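Local coordinates for 6-phosphogluconate dehydrogenase, NAD-binding (Mycolicibacterium smegmatis MC2 155, PDB 6SMT) that reduces imines to amines with S-enantioselectivity, drawing hydride from NADPH bound in its Rossmann-type nucleotide domain, at the interface of chains A and B. Coordinates in Å, arbitrary orientation; residue numbers count along the deposited sequence, not the author numbering. Chains: chain A/B, 6-phosphogluconate dehydrogenase, NAD-binding.

The interface of chains A and B. Residues chain A 190, 194, 203-205, 208; chain B 222-223, 225-226, 229-230.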
ATOM      1  N   PHE A 190       5.891   3.443   1.200  1.00 10.93           N
ATOM      2  CA  PHE A 190       6.041   3.892   2.588  1.00 11.25           C
ATOM      3  C   PHE A 190       7.444   4.348   2.901  1.00 11.74           C
ATOM      4  O   PHE A 190       7.673   5.373   3.478  1.00 11.79           O
ATOM      5  CB  PHE A 190       5.623   2.758   3.531  1.00 10.94           C
ATOM      6  CG  PHE A 190       5.713   3.156   4.982  1.00 11.95           C
ATOM      7  CD1 PHE A 190       4.851   4.052   5.532  1.00 13.44           C
ATOM      8  CD2 PHE A 190       6.713   2.619   5.785  1.00 12.73           C
ATOM      9  CE1 PHE A 190       4.950   4.456   6.868  1.00 14.24           C
ATOM     10  CE2 PHE A 190       6.801   2.967   7.106  1.00 14.56           C
ATOM     11  CZ  PHE A 190       5.921   3.880   7.638  1.00 13.92           C
ATOM     12  N   LEU A 194       8.547   8.214   3.956  1.00 12.90           N
ATOM     13  CA  LEU A 194       9.272   8.577   5.182  1.00 14.50           C
ATOM     14  C   LEU A 194      10.471   9.396   4.813  1.00 13.99           C
ATOM     15  O   LEU A 194      10.787  10.347   5.533  1.00 15.13           O
ATOM     16  CB  LEU A 194       9.778   7.379   5.976  1.00 14.80           C
ATOM     17  CG  LEU A 194       8.746   6.544   6.671  1.00 16.28           C
ATOM     18  CD1 LEU A 194       9.396   5.442   7.516  1.00 16.33           C
ATOM     19  CD2 LEU A 194       7.809   7.326   7.542  1.00 18.06           C
ATOM     20  N   GLU A 203       9.142  13.948  11.127  1.00 15.94           N
ATOM     21  CA  GLU A 203       9.816  12.701  11.540  1.00 16.66           C
ATOM     22  C   GLU A 203       8.803  11.563  11.472  1.00 15.66           C
ATOM     23  O   GLU A 203       7.570  11.769  11.483  1.00 15.64           O
ATOM     24  CB  GLU A 203      10.365  12.818  12.964  1.00 20.03           C
ATOM     25  CG  GLU A 203      11.573  13.721  12.996  1.00 21.54           C
ATOM     26  CD  GLU A 203      12.752  13.068  12.296  1.00 24.86           C
ATOM     27  OE1 GLU A 203      13.292  12.139  12.933  1.00 32.25           O
ATOM     28  OE2 GLU A 203      13.075  13.338  11.135  1.00 28.65           O
ATOM     29  N   PRO A 204       9.257  10.317  11.345  1.00 15.97           N
ATOM     30  CA  PRO A 204       8.323   9.203  11.157  1.00 16.19           C
ATOM     31  C   PRO A 204       7.289   9.106  12.235  1.00 15.31           C
ATOM     32  O   PRO A 204       6.124   8.834  11.909  1.00 16.40           O
ATOM     33  CB  PRO A 204       9.245   7.968  11.165  1.00 17.50           C
ATOM     34  CG  PRO A 204      10.506   8.495  10.601  1.00 18.13           C
ATOM     35  CD  PRO A 204      10.653   9.880  11.184  1.00 18.51           C
ATOM     36  N   SER A 205       7.627   9.357  13.501  1.00 16.66           N
ATOM     37  CA  SER A 205       6.619   9.306  14.586  1.00 18.25           C
ATOM     38  C   SER A 205       5.491  10.334  14.372  1.00 18.24           C
ATOM     39  O   SER A 205       4.338  10.026  14.797  1.00 19.03           O
ATOM     40  CB  SER A 205       7.271   9.504  15.948  1.00 21.76           C
ATOM     41  OG  SER A 205       8.088  10.638  15.961  1.00 27.39           O
ATOM     42  N   MET A 208       3.194   8.938  11.410  1.00 14.80           N
ATOM     43  CA  MET A 208       2.587   7.601  11.487  1.00 15.78           C
ATOM     44  C   MET A 208       1.105   7.612  11.756  1.00 14.66           C
ATOM     45  O   MET A 208       0.407   6.854  11.124  1.00 13.99           O
ATOM     46  CB  MET A 208       3.272   6.682  12.488  1.00 17.67           C
ATOM     47  CG  MET A 208       4.572   6.242  11.951  1.00 18.74           C
ATOM     48  SD  MET A 208       4.372   5.413  10.384  1.00 22.88           S
ATOM     49  CE  MET A 208       3.194   4.230  10.581  1.00 15.87           C
TER
ATOM     50  N   PHE B 222       4.446  -1.117   9.059  1.00 14.08           N
ATOM     51  CA  PHE B 222       4.838   0.289   8.889  1.00 13.65           C
ATOM     52  C   PHE B 222       5.264   0.873  10.254  1.00 13.48           C
ATOM     53  O   PHE B 222       6.225   1.612  10.336  1.00 14.66           O
ATOM     54  CB  PHE B 222       3.715   1.095   8.277  1.00 13.46           C
ATOM     55  CG  PHE B 222       3.355   0.788   6.840  1.00 13.01           C
ATOM     56  CD1 PHE B 222       4.150   0.012   6.005  1.00 13.52           C
ATOM     57  CD2 PHE B 222       2.313   1.444   6.276  1.00 12.59           C
ATOM     58  CE1 PHE B 222       3.780  -0.202   4.686  1.00 12.89           C
ATOM     59  CE2 PHE B 222       1.963   1.255   4.941  1.00 12.80           C
ATOM     60  CZ  PHE B 222       2.698   0.445   4.158  1.00 12.00           C
ATOM     61  N   THR B 223       4.534   0.556  11.314  1.00 14.12           N
ATOM     62  CA  THR B 223       4.899   1.039  12.657  1.00 16.17           C
ATOM     63  C   THR B 223       6.296   0.580  13.012  1.00 15.00           C
ATOM     64  O   THR B 223       7.100   1.415  13.466  1.00 16.12           O
ATOM     65  CB  THR B 223       3.917   0.496  13.678  1.00 18.21           C
ATOM     66  OG1 THR B 223       2.661   1.103  13.405  1.00 19.06           O
ATOM     67  CG2 THR B 223       4.385   0.764  15.101  1.00 21.55           C
ATOM     68  N   VAL B 225       8.771  -0.373  10.852  1.00 14.30           N
ATOM     69  CA  VAL B 225       9.751   0.234   9.932  1.00 15.57           C
ATOM     70  C   VAL B 225       9.987   1.683  10.379  1.00 15.36           C
ATOM     71  O   VAL B 225      11.146   2.090  10.458  1.00 16.54           O
ATOM     72  CB  VAL B 225       9.275   0.150   8.477  1.00 15.21           C
ATOM     73  CG1 VAL B 225      10.049   1.057   7.580  1.00 16.42           C
ATOM     74  CG2 VAL B 225       9.222  -1.285   7.985  1.00 16.56           C
ATOM     75  N   ALA B 226       8.964   2.457  10.722  1.00 15.20           N
ATOM     76  CA  ALA B 226       9.145   3.829  11.210  1.00 15.19           C
ATOM     77  C   ALA B 226       9.989   3.915  12.473  1.00 17.22           C
ATOM     78  O   ALA B 226      10.861   4.742  12.551  1.00 18.57           O
ATOM     79  CB  ALA B 226       7.810   4.462  11.440  1.00 15.93           C
ATOM     80  N   VAL B 229      13.623   3.096  11.515  1.00 17.87           N
ATOM     81  CA  VAL B 229      14.222   4.262  10.823  1.00 19.84           C
ATOM     82  C   VAL B 229      14.578   5.348  11.822  1.00 21.93           C
ATOM     83  O   VAL B 229      15.737   5.862  11.791  1.00 24.11           O
ATOM     84  CB  VAL B 229      13.268   4.737   9.736  1.00 19.16           C
ATOM     85  CG1 VAL B 229      13.710   6.085   9.213  1.00 21.37           C
ATOM     86  CG2 VAL B 229      13.160   3.773   8.607  1.00 19.88           C
ATOM     87  N   GLU B 230      13.704   5.618  12.785  1.00 22.52           N
ATOM     88  CA  GLU B 230      14.029   6.643  13.810  1.00 25.95           C
ATOM     89  C   GLU B 230      15.178   6.258  14.706  1.00 27.34           C
ATOM     90  O   GLU B 230      15.967   7.147  15.040  1.00 28.03           O
ATOM     91  CB  GLU B 230      12.827   6.842  14.707  1.00 29.50           C
ATOM     92  CG  GLU B 230      12.047   7.966  14.149  1.00 34.81           C
ATOM     93  CD  GLU B 230      10.854   8.475  14.958  1.00 38.68           C
ATOM     94  OE1 GLU B 230      10.483   7.843  16.013  1.00 47.01           O
ATOM     95  OE2 GLU B 230      10.338   9.488  14.558  1.00 31.90           O
TER
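Imine reductases of this family typically work as dimers whose C-terminal helices interlock, and this patch of a two-fold symmetric interface shows helix meeting helix through an aromatic stack at one end and a capping carboxylate at the other. The rings of A:Phe190 and B:Phe222 lie face to face, 3° from parallel with centroids 4.1 Å apart, their side chains running in opposite directions. A:Phe190 comes from helix 171-199 with CG anti to its backbone N (chi1 -178°), while B:Phe222, on helix 204-231, keeps CG anti to its carbonyl carbon. The ring tip reaches the partner's backbone, CZ of A:Phe190 lying 3.5 Å from the carbonyl O of B:Phe222. B:Val225 CG1 and A:Met208 SD border the A:Phe190 ring in its plane, and A:Leu194 CG covers the rim of its other face.

Next along, B:Ala226 turns its methyl CB toward A:Met208, 3.7 Å from SD, and also against CB of A:Pro204. Bends at chi2 and chi3 of A:Met208 carry its CE to CB of B:Phe222, the two side chains crossing nearly perpendicularly.

At the N-terminus of chain A's helix 204-231, the extended, poorly ordered side chain of B:Glu230 runs antiparallel past A:Pro204, laying CG against the proline ring. Its OE2 accepts two hydrogen bonds: 2.9 Å from the backbone N of A:Ser205, above the carboxylate plane, and 2.9 Å from the A:Ser205 hydroxyl OG, through the syn lone pair. If B:Glu230 is ionised, the helix end may stabilise it against A:Glu203's like charge.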